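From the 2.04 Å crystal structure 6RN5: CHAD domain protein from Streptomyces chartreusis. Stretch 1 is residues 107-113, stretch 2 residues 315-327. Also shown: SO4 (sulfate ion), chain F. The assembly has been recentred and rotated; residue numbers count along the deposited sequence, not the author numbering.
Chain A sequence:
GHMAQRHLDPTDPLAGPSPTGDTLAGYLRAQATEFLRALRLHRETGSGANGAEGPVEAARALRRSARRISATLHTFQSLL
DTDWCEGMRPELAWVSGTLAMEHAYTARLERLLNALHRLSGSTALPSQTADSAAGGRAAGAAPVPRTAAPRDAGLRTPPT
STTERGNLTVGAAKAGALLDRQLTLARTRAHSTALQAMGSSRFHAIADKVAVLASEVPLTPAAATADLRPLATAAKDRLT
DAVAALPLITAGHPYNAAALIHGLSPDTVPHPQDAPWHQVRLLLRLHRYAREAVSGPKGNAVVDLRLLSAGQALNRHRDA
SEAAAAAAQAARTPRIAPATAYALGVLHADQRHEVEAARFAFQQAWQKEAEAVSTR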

# COMPACT_ATOMS: atom_id res chain seq x y z
N ALA A 107 -22.42 4.59 4.85
CA ALA A 107 -21.06 4.97 5.28
C ALA A 107 -20.00 4.30 4.39
O ALA A 107 -18.96 4.89 4.07
N ARG A 108 -20.25 3.05 3.99
CA ARG A 108 -19.33 2.35 3.10
C ARG A 108 -19.14 3.10 1.75
O ARG A 108 -18.04 3.23 1.26
N LEU A 109 -20.20 3.60 1.17
CA LEU A 109 -20.09 4.31 -0.09
C LEU A 109 -19.22 5.53 0.09
O LEU A 109 -18.26 5.77 -0.67
N GLU A 110 -19.54 6.30 1.11
CA GLU A 110 -18.74 7.48 1.44
C GLU A 110 -17.25 7.18 1.66
O GLU A 110 -16.37 7.87 1.11
N ARG A 111 -16.96 6.16 2.45
CA ARG A 111 -15.60 5.76 2.70
C ARG A 111 -14.93 5.44 1.37
O ARG A 111 -13.79 5.86 1.11
N LEU A 112 -15.62 4.70 0.50
CA LEU A 112 -15.00 4.32 -0.75
C LEU A 112 -14.82 5.50 -1.72
O LEU A 112 -13.77 5.64 -2.38
N LEU A 113 -15.82 6.35 -1.82
CA LEU A 113 -15.64 7.56 -2.67
C LEU A 113 -14.53 8.48 -2.18
O LEU A 113 -13.71 8.92 -2.97
N ASN A 315 -13.58 -0.24 15.05
CA ASN A 315 -14.61 0.13 14.05
C ASN A 315 -14.00 0.42 12.67
O ASN A 315 -14.58 0.10 11.65
N ARG A 316 -12.84 1.04 12.64
CA ARG A 316 -12.21 1.32 11.38
C ARG A 316 -11.77 0.01 10.75
O ARG A 316 -11.87 -0.17 9.55
N HIS A 317 -11.30 -0.90 11.59
CA HIS A 317 -10.90 -2.23 11.13
C HIS A 317 -12.07 -2.91 10.40
O HIS A 317 -11.94 -3.42 9.31
N ARG A 318 -13.21 -2.90 11.02
CA ARG A 318 -14.38 -3.53 10.50
C ARG A 318 -14.87 -2.82 9.24
O ARG A 318 -15.16 -3.48 8.26
N ASP A 319 -14.94 -1.49 9.29
CA ASP A 319 -15.38 -0.72 8.15
C ASP A 319 -14.41 -0.88 7.00
O ASP A 319 -14.84 -1.06 5.86
N ALA A 320 -13.10 -0.80 7.26
CA ALA A 320 -12.14 -0.96 6.17
C ALA A 320 -12.22 -2.38 5.58
O ALA A 320 -12.11 -2.60 4.35
N SER A 321 -12.38 -3.37 6.46
CA SER A 321 -12.54 -4.74 6.02
C SER A 321 -13.72 -4.89 5.06
O SER A 321 -13.58 -5.47 3.98
N GLU A 322 -14.87 -4.33 5.43
CA GLU A 322 -16.09 -4.49 4.65
C GLU A 322 -16.00 -3.64 3.36
O GLU A 322 -16.48 -4.02 2.30
N ALA A 323 -15.36 -2.49 3.46
CA ALA A 323 -15.17 -1.71 2.28
C ALA A 323 -14.28 -2.42 1.27
O ALA A 323 -14.55 -2.39 0.07
N ALA A 324 -13.21 -3.05 1.74
CA ALA A 324 -12.32 -3.75 0.83
C ALA A 324 -13.10 -4.84 0.10
O ALA A 324 -12.88 -5.04 -1.09
N ALA A 325 -14.01 -5.52 0.81
CA ALA A 325 -14.76 -6.63 0.24
C ALA A 325 -15.76 -6.11 -0.78
O ALA A 325 -16.00 -6.76 -1.78
N ALA A 326 -16.33 -4.92 -0.57
CA ALA A 326 -17.20 -4.36 -1.57
C ALA A 326 -16.41 -4.00 -2.83
O ALA A 326 -16.93 -4.11 -3.92
N ALA A 327 -15.17 -3.53 -2.71
CA ALA A 327 -14.37 -3.23 -3.89
C ALA A 327 -14.05 -4.50 -4.67
O ALA A 327 -14.16 -4.52 -5.89

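The two helices cross at 78° with their axes 9.9 Å apart at closest approach, and Arg-108, Arg-111 and Leu-112 of stretch 1 lie against a face of stretch 2 that includes Ala-320, Ala-323 and Ala-326. At the start of stretch 2, Asn-315 (m) leads away from the contact. Arg-316 (chi1 m) also directs its end away, but its CG lies 4.1 Å from Arg-111 NH2. His-317 (t) faces away altogether. Arg-318 (chi1 t) is occupied outside the contact: its NE makes a weak, salt-bridging hydrogen bond to Asp-319 OD1 (3.3 Å), and its NH1 and NH2 make weak hydrogen bonds to a sulfate ion, probably from the crystallisation liquor, the closest pair being NH1 and sulfate O4 at 3.4 Å.

Asp-319 (m) points toward stretch 1, where its CB sits 3.7 Å from Arg-111 NE. No direct hydrogen bond joins the two stretches; instead, water 2 accepts from Arg-111 NE (2.9 Å) and donates weakly to Asp-319 OD2 (3.4 Å). Water 1 forms a second bridge, accepting from Arg-108 NE (3.0 Å) and donating to the backbone Asp-319 O (2.9 Å). Arg-111 (t, t, m) lays one guanidinium face over the backbone of this turn, with NH1 3.7 Å from Ala-320 CB.

Glu-322 (m, m) points toward stretch 1, where Arg-108 (t, t, m) brings its NH2 to 3.5 Å from Glu-322 CB. Glu-322 OE1 lies over one guanidinium face, 4.1 Å from Arg-108 NH2, so the attraction is one of charge without a directed N-H. Ala-323 is the central small residue: its CB meets Arg-111 CD at 3.6 Å and Leu-112 CD2 at 3.8 Å. One turn on, Ala-326 CB packs 4.1 Å from both Leu-112 CD1 and Arg-108 CD, extending the apolar patch around buried Leu-112 (m, t).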

# COMPACT_ATOMS: atom_id res chain seq x y z
CB ALA A 107 -20.85 4.59 6.73
CB ARG A 108 -19.84 0.94 2.91
CG ARG A 108 -18.94 0.05 2.13
CD ARG A 108 -19.46 -1.36 2.26
NE ARG A 108 -19.55 -1.68 3.68
CZ ARG A 108 -20.52 -2.41 4.25
NH1 ARG A 108 -21.50 -2.95 3.54
NH2 ARG A 108 -20.47 -2.63 5.55
CB LEU A 109 -21.47 4.73 -0.61
CG LEU A 109 -21.50 5.59 -1.89
CD1 LEU A 109 -20.66 4.99 -3.01
CD2 LEU A 109 -22.92 5.81 -2.38
CB GLU A 110 -19.30 8.12 2.68
CG GLU A 110 -18.44 9.26 3.14
CD GLU A 110 -19.24 10.40 3.69
OE1 GLU A 110 -20.26 10.12 4.38
OE2 GLU A 110 -18.83 11.57 3.42
CB ARG A 111 -15.59 4.54 3.64
CG ARG A 111 -14.31 3.74 3.65
CD ARG A 111 -14.36 2.58 4.66
NE ARG A 111 -14.06 3.06 6.00
CZ ARG A 111 -12.85 3.20 6.52
NH1 ARG A 111 -11.75 2.80 5.88
NH2 ARG A 111 -12.76 3.66 7.75
CB LEU A 112 -15.77 3.18 -1.40
CG LEU A 112 -15.66 1.82 -0.68
CD1 LEU A 112 -16.74 0.83 -1.11
CD2 LEU A 112 -14.31 1.14 -0.84
CB LEU A 113 -16.94 8.34 -2.85
CG LEU A 113 -18.00 7.49 -3.58
CD1 LEU A 113 -19.35 8.21 -3.67
CD2 LEU A 113 -17.59 7.09 -5.00
CB ASN A 315 -15.45 1.33 14.48
CG ASN A 315 -16.37 1.05 15.65
OD1 ASN A 315 -16.69 -0.12 16.00
ND2 ASN A 315 -16.82 2.13 16.28
CB ARG A 316 -11.06 2.31 11.55
CG ARG A 316 -11.59 3.75 11.63
CD ARG A 316 -10.87 4.63 12.64
NE ARG A 316 -9.41 4.64 12.46
CZ ARG A 316 -8.51 4.64 13.45
NH1 ARG A 316 -8.87 4.59 14.73
NH2 ARG A 316 -7.21 4.65 13.15
CB HIS A 317 -10.43 -3.05 12.32
CG HIS A 317 -9.89 -4.40 11.96
ND1 HIS A 317 -10.68 -5.40 11.46
CD2 HIS A 317 -8.64 -4.90 12.02
CE1 HIS A 317 -9.93 -6.47 11.24
NE2 HIS A 317 -8.70 -6.20 11.58
CB ARG A 318 -15.47 -3.53 11.58
CG ARG A 318 -16.65 -4.45 11.30
CD ARG A 318 -17.75 -3.77 10.54
NE ARG A 318 -18.31 -2.63 11.25
CZ ARG A 318 -19.47 -2.64 11.91
NH1 ARG A 318 -20.24 -3.74 11.99
NH2 ARG A 318 -19.88 -1.52 12.49
CB ASP A 319 -15.52 0.80 8.49
CG ASP A 319 -16.68 1.09 9.46
OD1 ASP A 319 -17.54 0.22 9.71
OD2 ASP A 319 -16.69 2.19 10.02
CB ALA A 320 -10.73 -0.64 6.65
CB SER A 321 -12.71 -5.65 7.23
OG SER A 321 -12.91 -6.97 6.82
CB GLU A 322 -17.34 -4.08 5.46
CG GLU A 322 -17.92 -5.11 6.43
CD GLU A 322 -18.41 -6.39 5.74
OE1 GLU A 322 -18.93 -6.36 4.60
OE2 GLU A 322 -18.28 -7.47 6.33
CB ALA A 323 -14.60 -0.37 2.64
CB ALA A 324 -11.12 -4.32 1.57
CB ALA A 325 -15.47 -7.43 1.32
CB ALA A 326 -17.91 -3.13 -1.05
CB ALA A 327 -13.10 -2.52 -3.50
S SO4 F . -22.98 -3.11 14.66
O1 SO4 F . -24.23 -3.26 15.46
O2 SO4 F . -22.40 -1.78 14.90
O3 SO4 F . -21.95 -4.17 15.00
O4 SO4 F . -23.38 -3.16 13.23
O HOH W 1 -17.48 -0.03 5.16
O HOH W 2 -16.47 4.08 7.20